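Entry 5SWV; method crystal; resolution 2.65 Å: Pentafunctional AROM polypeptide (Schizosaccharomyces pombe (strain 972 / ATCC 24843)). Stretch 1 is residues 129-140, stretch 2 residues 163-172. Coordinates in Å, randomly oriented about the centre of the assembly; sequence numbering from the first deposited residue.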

ATOM      1  N   HIS A 129      27.641  -8.879  -4.122  1.00 38.28           N
ATOM      2  CA  HIS A 129      26.544  -9.849  -4.055  1.00 38.59           C
ATOM      3  C   HIS A 129      25.151  -9.237  -4.030  1.00 39.53           C
ATOM      4  O   HIS A 129      24.187  -9.943  -3.785  1.00 39.49           O
ATOM      5  CB  HIS A 129      26.734 -10.755  -2.842  1.00 38.70           C
ATOM      6  CG  HIS A 129      27.964 -11.604  -2.920  1.00 39.67           C
ATOM      7  ND1 HIS A 129      29.238 -11.083  -2.803  1.00 40.01           N
ATOM      8  CD2 HIS A 129      28.116 -12.935  -3.126  1.00 40.22           C
ATOM      9  CE1 HIS A 129      30.122 -12.056  -2.933  1.00 40.85           C
ATOM     10  NE2 HIS A 129      29.468 -13.190  -3.130  1.00 41.21           N
ATOM     11  N   LYS A 130      25.019  -7.951  -4.326  1.00 41.35           N
ATOM     12  CA  LYS A 130      23.745  -7.287  -4.086  1.00 43.03           C
ATOM     13  C   LYS A 130      22.596  -7.817  -4.916  1.00 44.00           C
ATOM     14  O   LYS A 130      21.491  -7.928  -4.399  1.00 44.53           O
ATOM     15  CB  LYS A 130      23.857  -5.771  -4.220  1.00 44.35           C
ATOM     16  CG  LYS A 130      24.033  -5.219  -5.622  1.00 46.20           C
ATOM     17  CD  LYS A 130      24.657  -3.828  -5.536  1.00 48.03           C
ATOM     18  CE  LYS A 130      24.321  -2.911  -6.703  1.00 49.23           C
ATOM     19  NZ  LYS A 130      24.315  -1.498  -6.191  1.00 50.92           N
ATOM     20  N   GLY A 131      22.843  -8.167  -6.178  1.00 45.68           N
ATOM     21  CA  GLY A 131      21.759  -8.572  -7.087  1.00 46.16           C
ATOM     22  C   GLY A 131      20.777  -7.431  -7.313  1.00 46.72           C
ATOM     23  O   GLY A 131      21.182  -6.336  -7.685  1.00 46.66           O
ATOM     24  N   TYR A 132      19.499  -7.669  -7.046  1.00 48.54           N
ATOM     25  CA  TYR A 132      18.471  -6.628  -7.194  1.00 51.35           C
ATOM     26  C   TYR A 132      18.292  -5.742  -5.975  1.00 48.85           C
ATOM     27  O   TYR A 132      17.765  -4.629  -6.089  1.00 47.96           O
ATOM     28  CB  TYR A 132      17.134  -7.253  -7.588  1.00 55.62           C
ATOM     29  CG  TYR A 132      17.211  -7.874  -8.957  1.00 61.96           C
ATOM     30  CD1 TYR A 132      17.620  -7.105 -10.064  1.00 65.75           C
ATOM     31  CD2 TYR A 132      16.913  -9.233  -9.162  1.00 65.40           C
ATOM     32  CE1 TYR A 132      17.715  -7.660 -11.326  1.00 69.13           C
ATOM     33  CE2 TYR A 132      17.004  -9.798 -10.429  1.00 67.63           C
ATOM     34  CZ  TYR A 132      17.402  -9.003 -11.506  1.00 70.29           C
ATOM     35  OH  TYR A 132      17.500  -9.523 -12.779  1.00 75.88           O
ATOM     36  N   THR A 133      18.735  -6.232  -4.819  1.00 46.36           N
ATOM     37  CA  THR A 133      18.727  -5.455  -3.589  1.00 44.25           C
ATOM     38  C   THR A 133      19.491  -4.150  -3.747  1.00 42.66           C
ATOM     39  O   THR A 133      20.576  -4.120  -4.321  1.00 43.01           O
ATOM     40  CB  THR A 133      19.349  -6.261  -2.444  1.00 44.34           C
ATOM     41  OG1 THR A 133      18.638  -7.499  -2.295  1.00 43.93           O
ATOM     42  CG2 THR A 133      19.293  -5.489  -1.148  1.00 44.38           C
ATOM     43  N   LYS A 134      18.901  -3.075  -3.251  1.00 41.88           N
ATOM     44  CA  LYS A 134      19.540  -1.756  -3.273  1.00 42.45           C
ATOM     45  C   LYS A 134      20.265  -1.491  -1.959  1.00 40.10           C
ATOM     46  O   LYS A 134      19.737  -1.791  -0.888  1.00 39.73           O
ATOM     47  CB  LYS A 134      18.490  -0.664  -3.444  1.00 43.94           C
ATOM     48  CG  LYS A 134      17.625  -0.794  -4.673  1.00 44.69           C
ATOM     49  CD  LYS A 134      18.427  -0.568  -5.934  1.00 44.77           C
ATOM     50  CE  LYS A 134      17.479  -0.396  -7.098  1.00 44.95           C
ATOM     51  NZ  LYS A 134      18.202  -0.656  -8.356  1.00 45.51           N
ATOM     52  N   LEU A 135      21.447  -0.897  -2.037  1.00 37.94           N
ATOM     53  CA  LEU A 135      22.202  -0.573  -0.838  1.00 37.61           C
ATOM     54  C   LEU A 135      21.966   0.861  -0.356  1.00 37.59           C
ATOM     55  O   LEU A 135      22.012   1.813  -1.152  1.00 37.17           O
ATOM     56  CB  LEU A 135      23.677  -0.807  -1.075  1.00 36.95           C
ATOM     57  CG  LEU A 135      24.071  -2.226  -1.446  1.00 36.90           C
ATOM     58  CD1 LEU A 135      25.576  -2.328  -1.352  1.00 37.01           C
ATOM     59  CD2 LEU A 135      23.416  -3.291  -0.567  1.00 37.05           C
ATOM     60  N   ILE A 136      21.671   0.982   0.945  1.00 37.21           N
ATOM     61  CA  ILE A 136      21.590   2.265   1.637  1.00 37.13           C
ATOM     62  C   ILE A 136      22.849   2.360   2.490  1.00 37.31           C
ATOM     63  O   ILE A 136      23.012   1.637   3.471  1.00 37.30           O
ATOM     64  CB  ILE A 136      20.331   2.427   2.530  1.00 36.53           C
ATOM     65  CG1 ILE A 136      19.047   2.113   1.747  1.00 36.22           C
ATOM     66  CG2 ILE A 136      20.252   3.855   3.068  1.00 36.38           C
ATOM     67  CD1 ILE A 136      17.756   2.310   2.529  1.00 36.03           C
ATOM     68  N   MET A 137      23.746   3.240   2.082  1.00 37.62           N
ATOM     69  CA  MET A 137      24.956   3.488   2.823  1.00 38.89           C
ATOM     70  C   MET A 137      24.660   4.566   3.853  1.00 38.11           C
ATOM     71  O   MET A 137      24.242   5.663   3.491  1.00 37.54           O
ATOM     72  CB  MET A 137      26.073   3.920   1.876  1.00 40.48           C
ATOM     73  CG  MET A 137      26.406   2.866   0.832  1.00 41.59           C
ATOM     74  SD  MET A 137      27.237   1.465   1.588  1.00 43.22           S
ATOM     75  CE  MET A 137      26.342   0.161   0.808  1.00 43.13           C
ATOM     76  N   SER A 138      24.898   4.247   5.124  1.00 37.35           N
ATOM     77  CA  SER A 138      24.444   5.061   6.234  1.00 37.13           C
ATOM     78  C   SER A 138      25.581   5.437   7.174  1.00 36.42           C
ATOM     79  O   SER A 138      26.451   4.623   7.442  1.00 36.39           O
ATOM     80  CB  SER A 138      23.386   4.293   7.021  1.00 37.24           C
ATOM     81  OG  SER A 138      23.995   3.322   7.856  1.00 38.27           O
ATOM     82  N   TRP A 139      25.548   6.664   7.684  1.00 35.64           N
ATOM     83  CA  TRP A 139      26.353   7.038   8.835  1.00 35.34           C
ATOM     84  C   TRP A 139      25.587   7.987   9.750  1.00 35.24           C
ATOM     85  O   TRP A 139      24.901   8.892   9.283  1.00 35.14           O
ATOM     86  CB  TRP A 139      27.667   7.678   8.409  1.00 35.47           C
ATOM     87  CG  TRP A 139      28.564   7.962   9.574  1.00 35.19           C
ATOM     88  CD1 TRP A 139      28.662   9.137  10.258  1.00 35.59           C
ATOM     89  CD2 TRP A 139      29.451   7.046  10.223  1.00 35.11           C
ATOM     90  NE1 TRP A 139      29.574   9.021  11.281  1.00 35.35           N
ATOM     91  CE2 TRP A 139      30.082   7.751  11.279  1.00 34.83           C
ATOM     92  CE3 TRP A 139      29.796   5.702  10.006  1.00 34.88           C
ATOM     93  CZ2 TRP A 139      31.033   7.158  12.125  1.00 34.12           C
ATOM     94  CZ3 TRP A 139      30.760   5.112  10.857  1.00 34.76           C
ATOM     95  CH2 TRP A 139      31.357   5.847  11.903  1.00 34.33           C
ATOM     96  N   HIS A 140      25.746   7.764  11.052  1.00 35.45           N
ATOM     97  CA  HIS A 140      25.082   8.509  12.108  1.00 36.30           C
ATOM     98  C   HIS A 140      26.145   9.168  13.022  1.00 36.23           C
ATOM     99  O   HIS A 140      26.996   8.473  13.589  1.00 36.65           O
ATOM    100  CB  HIS A 140      24.191   7.554  12.919  1.00 36.81           C
ATOM    101  CG  HIS A 140      23.057   6.952  12.139  1.00 37.57           C
ATOM    102  ND1 HIS A 140      23.232   5.925  11.227  1.00 38.04           N
ATOM    103  CD2 HIS A 140      21.728   7.224  12.146  1.00 37.59           C
ATOM    104  CE1 HIS A 140      22.060   5.599  10.707  1.00 37.79           C
ATOM    105  NE2 HIS A 140      21.131   6.375  11.243  1.00 37.64           N
ATOM    106  N   SER A 163      31.136   4.895  -4.219  1.00 41.33           N
ATOM    107  CA  SER A 163      31.550   3.701  -4.957  1.00 41.48           C
ATOM    108  C   SER A 163      30.461   2.615  -4.978  1.00 41.06           C
ATOM    109  O   SER A 163      30.335   1.893  -5.953  1.00 42.06           O
ATOM    110  CB  SER A 163      32.833   3.119  -4.354  1.00 41.77           C
ATOM    111  OG  SER A 163      33.917   4.037  -4.402  1.00 41.21           O
ATOM    112  N   TYR A 164      29.665   2.530  -3.912  1.00 40.42           N
ATOM    113  CA  TYR A 164      28.749   1.423  -3.687  1.00 39.68           C
ATOM    114  C   TYR A 164      27.248   1.768  -3.646  1.00 38.53           C
ATOM    115  O   TYR A 164      26.416   0.882  -3.819  1.00 37.94           O
ATOM    116  CB  TYR A 164      29.129   0.761  -2.360  1.00 40.36           C
ATOM    117  CG  TYR A 164      30.605   0.434  -2.220  1.00 41.37           C
ATOM    118  CD1 TYR A 164      31.199  -0.530  -3.040  1.00 42.26           C
ATOM    119  CD2 TYR A 164      31.413   1.073  -1.266  1.00 41.64           C
ATOM    120  CE1 TYR A 164      32.541  -0.848  -2.926  1.00 42.29           C
ATOM    121  CE2 TYR A 164      32.761   0.747  -1.141  1.00 42.07           C
ATOM    122  CZ  TYR A 164      33.308  -0.212  -1.985  1.00 42.57           C
ATOM    123  OH  TYR A 164      34.625  -0.555  -1.920  1.00 45.50           O
ATOM    124  N   ALA A 165      26.893   3.030  -3.421  1.00 38.11           N
ATOM    125  CA  ALA A 165      25.538   3.356  -2.934  1.00 37.56           C
ATOM    126  C   ALA A 165      24.448   3.424  -3.987  1.00 36.79           C
ATOM    127  O   ALA A 165      24.647   3.998  -5.030  1.00 37.00           O
ATOM    128  CB  ALA A 165      25.569   4.679  -2.196  1.00 37.54           C
ATOM    129  N   ASP A 166      23.286   2.868  -3.683  1.00 36.62           N
ATOM    130  CA  ASP A 166      22.054   3.222  -4.390  1.00 37.52           C
ATOM    131  C   ASP A 166      21.318   4.388  -3.697  1.00 37.18           C
ATOM    132  O   ASP A 166      20.585   5.138  -4.347  1.00 37.60           O
ATOM    133  CB  ASP A 166      21.123   2.013  -4.477  1.00 38.41           C
ATOM    134  CG  ASP A 166      21.721   0.881  -5.268  1.00 39.06           C
ATOM    135  OD1 ASP A 166      21.758   0.988  -6.506  1.00 40.73           O
ATOM    136  OD2 ASP A 166      22.155  -0.120  -4.664  1.00 39.64           O
ATOM    137  N   VAL A 167      21.460   4.477  -2.373  1.00 35.96           N
ATOM    138  CA  VAL A 167      20.936   5.580  -1.565  1.00 35.14           C
ATOM    139  C   VAL A 167      21.980   5.908  -0.510  1.00 34.85           C
ATOM    140  O   VAL A 167      22.703   5.012  -0.074  1.00 35.49           O
ATOM    141  CB  VAL A 167      19.631   5.188  -0.837  1.00 34.77           C
ATOM    142  CG1 VAL A 167      19.088   6.367  -0.007  1.00 34.47           C
ATOM    143  CG2 VAL A 167      18.598   4.669  -1.833  1.00 33.98           C
ATOM    144  N   ILE A 168      22.078   7.176  -0.107  1.00 34.16           N
ATOM    145  CA  ILE A 168      22.983   7.560   0.979  1.00 33.10           C
ATOM    146  C   ILE A 168      22.141   8.151   2.085  1.00 32.96           C
ATOM    147  O   ILE A 168      21.252   8.947   1.834  1.00 32.24           O
ATOM    148  CB  ILE A 168      24.062   8.547   0.530  1.00 33.10           C
ATOM    149  CG1 ILE A 168      24.941   7.903  -0.548  1.00 33.47           C
ATOM    150  CG2 ILE A 168      24.922   8.961   1.718  1.00 32.99           C
ATOM    151  CD1 ILE A 168      26.015   8.809  -1.130  1.00 33.86           C
ATOM    152  N   LYS A 169      22.421   7.735   3.314  1.00 33.61           N
ATOM    153  CA  LYS A 169      21.703   8.202   4.483  1.00 33.85           C
ATOM    154  C   LYS A 169      22.717   8.810   5.441  1.00 34.10           C
ATOM    155  O   LYS A 169      23.613   8.122   5.912  1.00 33.29           O
ATOM    156  CB  LYS A 169      20.970   7.040   5.118  1.00 34.20           C
ATOM    157  CG  LYS A 169      20.140   7.390   6.336  1.00 34.98           C
ATOM    158  CD  LYS A 169      19.607   6.106   6.955  1.00 36.06           C
ATOM    159  CE  LYS A 169      19.488   6.224   8.463  1.00 37.71           C
ATOM    160  NZ  LYS A 169      18.112   6.595   8.879  1.00 38.57           N
ATOM    161  N   LEU A 170      22.576  10.106   5.713  1.00 34.83           N
ATOM    162  CA  LEU A 170      23.461  10.811   6.640  1.00 35.40           C
ATOM    163  C   LEU A 170      22.599  11.423   7.720  1.00 35.79           C
ATOM    164  O   LEU A 170      21.661  12.159   7.409  1.00 35.18           O
ATOM    165  CB  LEU A 170      24.230  11.906   5.919  1.00 35.51           C
ATOM    166  CG  LEU A 170      25.057  11.463   4.721  1.00 36.09           C
ATOM    167  CD1 LEU A 170      25.704  12.676   4.072  1.00 36.33           C
ATOM    168  CD2 LEU A 170      26.113  10.432   5.111  1.00 36.24           C
ATOM    169  N   VAL A 171      22.913  11.119   8.980  1.00 36.13           N
ATOM    170  CA  VAL A 171      22.114  11.602  10.100  1.00 36.50           C
ATOM    171  C   VAL A 171      22.968  12.240  11.177  1.00 36.53           C
ATOM    172  O   VAL A 171      23.773  11.567  11.792  1.00 36.46           O
ATOM    173  CB  VAL A 171      21.297  10.478  10.748  1.00 36.24           C
ATOM    174  CG1 VAL A 171      20.412  11.058  11.851  1.00 36.12           C
ATOM    175  CG2 VAL A 171      20.466   9.759   9.695  1.00 36.10           C
ATOM    176  N   GLY A 172      22.763  13.530  11.417  1.00 37.07           N
ATOM    177  CA  GLY A 172      23.483  14.246  12.460  1.00 38.18           C
ATOM    178  C   GLY A 172      22.716  14.229  13.762  1.00 39.21           C
ATOM    179  O   GLY A 172      21.610  13.694  13.822  1.00 39.09           O
TER

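Two parallel strands, 134-140 and 167-172, lie side by side with their axes 4.6 Å apart at closest approach, and the backbone does most of the joining. In a parallel ladder, alternate residues of each strand turn both N and O toward the neighbour; here these are Met137 and Trp139 on one strand, Val167 and Lys169 on the other. Met137 N donates to Val167 O (3.0 Å), while Met137 O accepts from Lys169 N (2.8 Å). Trp139 N then donates to Lys169 O (3.0 Å), and Trp139 O accepts from Val171 N (3.0 Å). CA-H...O contacts supplement the ladder, the shortest from Ser138 CA to Lys169 O at 3.2 Å.

At the start of the ladder, Leu135 O accepts from both Val167 N and Asp166 N, each at 3.0 Å. Leu135 N finds its acceptor in a side chain: Asp166 OD2, at 2.8 Å and nearly linear. Asp166 OD2 also receives Lys130 NZ at 3.0 Å, a hydrogen bond within a salt bridge, so one carboxylate both satisfies a backbone amide and balances a lysine. Asp166, just before its strand, points its CA-to-CB bond toward the other stretch, and its carboxylate offers an acceptor for the amide and a negative charge for the lysine. Lys130 opens a type II' turn, in which Gly131 readily adopts the positive phi of 63°.

Side chains alternate across the sheet. Ile136, Ser138 and His140 share a face with Val167, Lys169 and Val171; the branched Ile136 and Val167 suit an extended backbone and pack CG1 to CB at 4.1 Å. Small Ser138 fits this buried row, its OG satisfied elsewhere in the structure, as is His140 ND1. The His140 ring lies close to Lys169, with NE2 3.2 Å from CE, a contact to carbon. On the other face, flexible Met137 reaches back to Ala165, CG to CB 3.6 Å. Together the stretches bury 754 Å².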